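Local coordinates for cytosolic iron-sulfur protein assembly protein 1 (PDB 2HES), which serves as an essential component of the cytosolic iron-sulfur protein assembly machinery, required for maturation of iron-sulfur proteins outside the mitochondria, at residues A169-S172 / T176-I179; G271-Y276 / L312-D317. All coordinates share one frame; numbering follows the deposited sequence.

Contact 1. Residues A169-S172 / T176-I179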
# COMPACT_ATOMS: atom_id res chain seq x y z
N ALA A 169 -1.51 9.79 2.71
CA ALA A 169 -1.56 10.01 1.22
C ALA A 169 -2.60 9.10 0.57
O ALA A 169 -2.56 7.88 0.77
CB ALA A 169 -0.17 9.74 0.62
N SER A 170 -3.49 9.68 -0.23
CA SER A 170 -4.50 8.89 -0.96
C SER A 170 -4.25 9.05 -2.43
O SER A 170 -3.85 10.13 -2.86
CB SER A 170 -5.92 9.33 -0.61
OG SER A 170 -6.13 10.69 -0.86
N SER A 171 -4.44 7.98 -3.19
CA SER A 171 -4.16 7.99 -4.63
C SER A 171 -5.44 7.62 -5.36
O SER A 171 -6.13 6.70 -4.93
CB SER A 171 -3.08 6.97 -4.97
OG SER A 171 -1.83 7.25 -4.35
N SER A 172 -5.74 8.30 -6.46
CA SER A 172 -7.10 8.19 -7.00
C SER A 172 -7.15 8.04 -8.51
O SER A 172 -6.20 8.36 -9.25
CB SER A 172 -7.88 9.44 -6.57
OG SER A 172 -9.18 9.59 -7.17
N THR A 176 -4.91 12.27 -9.20
CA THR A 176 -4.18 12.98 -8.13
C THR A 176 -3.82 12.10 -6.94
O THR A 176 -4.34 10.99 -6.76
CB THR A 176 -4.93 14.21 -7.60
OG1 THR A 176 -6.04 13.79 -6.77
CG2 THR A 176 -5.43 15.07 -8.77
N VAL A 177 -2.78 12.54 -6.23
CA VAL A 177 -2.53 12.11 -4.86
C VAL A 177 -2.95 13.30 -3.96
O VAL A 177 -2.62 14.45 -4.27
CB VAL A 177 -1.05 11.77 -4.63
CG1 VAL A 177 -0.79 11.50 -3.12
CG2 VAL A 177 -0.62 10.58 -5.47
N ARG A 178 -3.66 13.02 -2.85
CA ARG A 178 -3.97 14.05 -1.87
C ARG A 178 -3.26 13.73 -0.58
O ARG A 178 -3.12 12.55 -0.20
CB ARG A 178 -5.48 14.21 -1.63
CG ARG A 178 -6.11 15.00 -2.78
CD ARG A 178 -7.59 15.24 -2.53
NE ARG A 178 -8.15 15.96 -3.65
CZ ARG A 178 -8.46 17.24 -3.69
NH1 ARG A 178 -8.30 18.03 -2.63
NH2 ARG A 178 -8.93 17.73 -4.84
N ILE A 179 -2.80 14.77 0.09
CA ILE A 179 -2.12 14.64 1.39
C ILE A 179 -3.07 15.18 2.42
O ILE A 179 -3.64 16.28 2.25
CB ILE A 179 -0.76 15.46 1.40
CG1 ILE A 179 0.18 15.09 0.25
CG2 ILE A 179 -0.05 15.29 2.79
CD1 ILE A 179 0.57 13.62 0.23

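Contact 2. Residues G271-Y276 / L312-D317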
# COMPACT_ATOMS: atom_id res chain seq x y z
N GLY A 271 4.39 -7.10 -16.12
CA GLY A 271 5.12 -8.19 -15.52
C GLY A 271 6.54 -7.88 -15.14
O GLY A 271 7.30 -8.79 -14.82
N VAL A 272 6.90 -6.59 -15.12
CA VAL A 272 8.24 -6.17 -14.74
C VAL A 272 8.33 -5.71 -13.27
O VAL A 272 7.46 -5.03 -12.79
CB VAL A 272 8.76 -5.01 -15.64
CG1 VAL A 272 10.14 -4.63 -15.23
CG2 VAL A 272 8.76 -5.48 -17.10
N LEU A 273 9.40 -6.11 -12.61
CA LEU A 273 9.80 -5.62 -11.30
C LEU A 273 11.10 -4.84 -11.47
O LEU A 273 12.14 -5.40 -11.90
CB LEU A 273 10.04 -6.80 -10.34
CG LEU A 273 10.75 -6.56 -9.01
CD1 LEU A 273 9.94 -5.61 -8.13
CD2 LEU A 273 11.02 -7.86 -8.26
N ALA A 274 11.07 -3.56 -11.11
CA ALA A 274 12.26 -2.71 -11.18
C ALA A 274 12.60 -2.14 -9.82
O ALA A 274 11.69 -1.90 -9.01
CB ALA A 274 12.05 -1.58 -12.17
N VAL A 275 13.89 -1.90 -9.61
CA VAL A 275 14.42 -1.22 -8.43
C VAL A 275 15.23 -0.03 -8.90
O VAL A 275 15.99 -0.15 -9.86
CB VAL A 275 15.31 -2.17 -7.56
CG1 VAL A 275 15.86 -1.46 -6.32
CG2 VAL A 275 14.50 -3.42 -7.19
N TYR A 276 15.10 1.09 -8.19
CA TYR A 276 15.76 2.36 -8.51
C TYR A 276 16.56 2.89 -7.33
O TYR A 276 16.15 2.75 -6.17
CB TYR A 276 14.71 3.42 -8.86
CG TYR A 276 13.61 2.98 -9.76
CD1 TYR A 276 13.68 3.22 -11.15
CD2 TYR A 276 12.47 2.33 -9.26
CE1 TYR A 276 12.62 2.85 -11.99
CE2 TYR A 276 11.41 1.95 -10.10
CZ TYR A 276 11.51 2.17 -11.46
OH TYR A 276 10.45 1.83 -12.27
N LEU A 312 12.39 -8.70 -1.53
CA LEU A 312 11.18 -8.18 -2.15
C LEU A 312 10.11 -9.25 -2.25
O LEU A 312 10.38 -10.40 -2.60
CB LEU A 312 11.47 -7.58 -3.56
CG LEU A 312 12.26 -6.27 -3.54
CD1 LEU A 312 13.24 -6.13 -4.71
CD2 LEU A 312 11.26 -5.12 -3.50
N ALA A 313 8.88 -8.88 -1.96
CA ALA A 313 7.77 -9.76 -2.29
C ALA A 313 6.91 -9.14 -3.38
O ALA A 313 6.62 -7.92 -3.34
CB ALA A 313 6.94 -10.04 -1.06
N THR A 314 6.48 -9.97 -4.35
CA THR A 314 5.57 -9.55 -5.38
C THR A 314 4.37 -10.45 -5.43
O THR A 314 4.52 -11.69 -5.29
CB THR A 314 6.23 -9.54 -6.80
OG1 THR A 314 6.81 -10.82 -7.08
CG2 THR A 314 7.30 -8.50 -6.89
N GLY A 315 3.20 -9.86 -5.63
CA GLY A 315 1.93 -10.55 -5.79
C GLY A 315 1.23 -10.32 -7.12
O GLY A 315 1.00 -9.17 -7.54
N GLY A 316 0.83 -11.42 -7.78
CA GLY A 316 0.39 -11.34 -9.17
C GLY A 316 -0.95 -11.99 -9.46
O GLY A 316 -1.55 -12.62 -8.58
N ASP A 317 -1.41 -11.86 -10.70
CA ASP A 317 -2.75 -12.31 -11.11
C ASP A 317 -2.83 -13.85 -11.12
O ASP A 317 -3.91 -14.40 -11.29
CB ASP A 317 -3.15 -11.74 -12.49
CG ASP A 317 -3.92 -10.37 -12.41
OD1 ASP A 317 -4.15 -9.87 -11.30
OD2 ASP A 317 -4.35 -9.81 -13.46

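Contact 1. Residues A169-S172 / T176-I179
S170 and R178 face each other as a hydrogen-bonded antiparallel pair: S170 N reaches R178 O at 2.9 Å, and R178 N donates back to S170 O at the same length. Towards the turn, S172 N adds a more bent bond to T176 O, 3.0 Å and 137° at the hydrogen. Both carbonyls of the central pair also take a CA-H contact, R178 O from A169 CA at 3.3 Å and S170 O from V177 CA at 3.1 Å. On the face that carries A169, S171, V177 and I179, A169 CB meets I179 CD1 at 4.0 Å. V177 splits its branches: CG1, anti to the backbone N (chi1 172°), lies 3.4 Å from S170 O and reaches A169 CB, while CG2 lies 3.7 Å from S171 OG. Replacing V177 by an alanine would remove both branches and would probably open a gap beside A169 and S171. On the opposite face, S170 OG lies alongside R178 CB but finds its polar partners in H152 and W180, the Ser-His-Trp part of the hydrogen-bond network known from WD40 repeats. The hairpin forms the two middle strands of the four-stranded WD 4 blade, between strands 156-161 and 186-193; A169 and V177 pack on L214 in strand 213-218 of the next blade.

Contact 2. Residues G271-Y276 / L312-D317
L273 sets its two methyls against a single methyl of T314, bringing a strand of the WD 6 blade up to one of the WD 7 blade. With CG anti to the backbone N (chi1 167°), L273 presents CD2 at 4.0 Å and CD1 at 4.1 Å to T314 CG2, placing that threonine methyl in front of the fork between the two leucine branches. The backbones stay well apart here, the CA atoms of L273 and T314 being 8.3 Å from each other. The strand alternates, A274 pointing away from the second blade, and two residues after L273 it is V275 that again points at it. V275 CG2 meets L312 CD1 at 3.9 Å, the two side chains lying askew. V301 and W303 of strand 298-303 extend this apolar layer: L273 touches V301, V275 touches W303, and L312 touches both. All four residues that meet across the two segments are buried. No hydrogen bond joins the segments, and branched groups do all the touching through their methyls. T314 divides its chemistry accordingly, giving CG2 to the interface and keeping OG1 for other partners. The two segments are therefore held against each other by dispersion and burial of hydrocarbon, while the hydroxyl of T314 is satisfied by W324 and H293 of its own repeat.

Contact 1 and contact 2 illustrate two kinds of join in a seven-bladed WD40 propeller: hydrogen bonding between strands within a blade, and side-chain packing between consecutive blades. They belong to different parts of the ring, WD 4 for the first and WD 6 with WD 7 for the second. Their centres are 22 Å apart and their nearest atoms about 15 Å, with no touch between them, and they follow in series along the chain. S170 and T314 hold equivalent positions in their repeats, each with the same His/Trp pair of partners. The WD 7 sheet is completed by the N-terminal strand 5-11, which puts contact 2 at the blade that closes the ring.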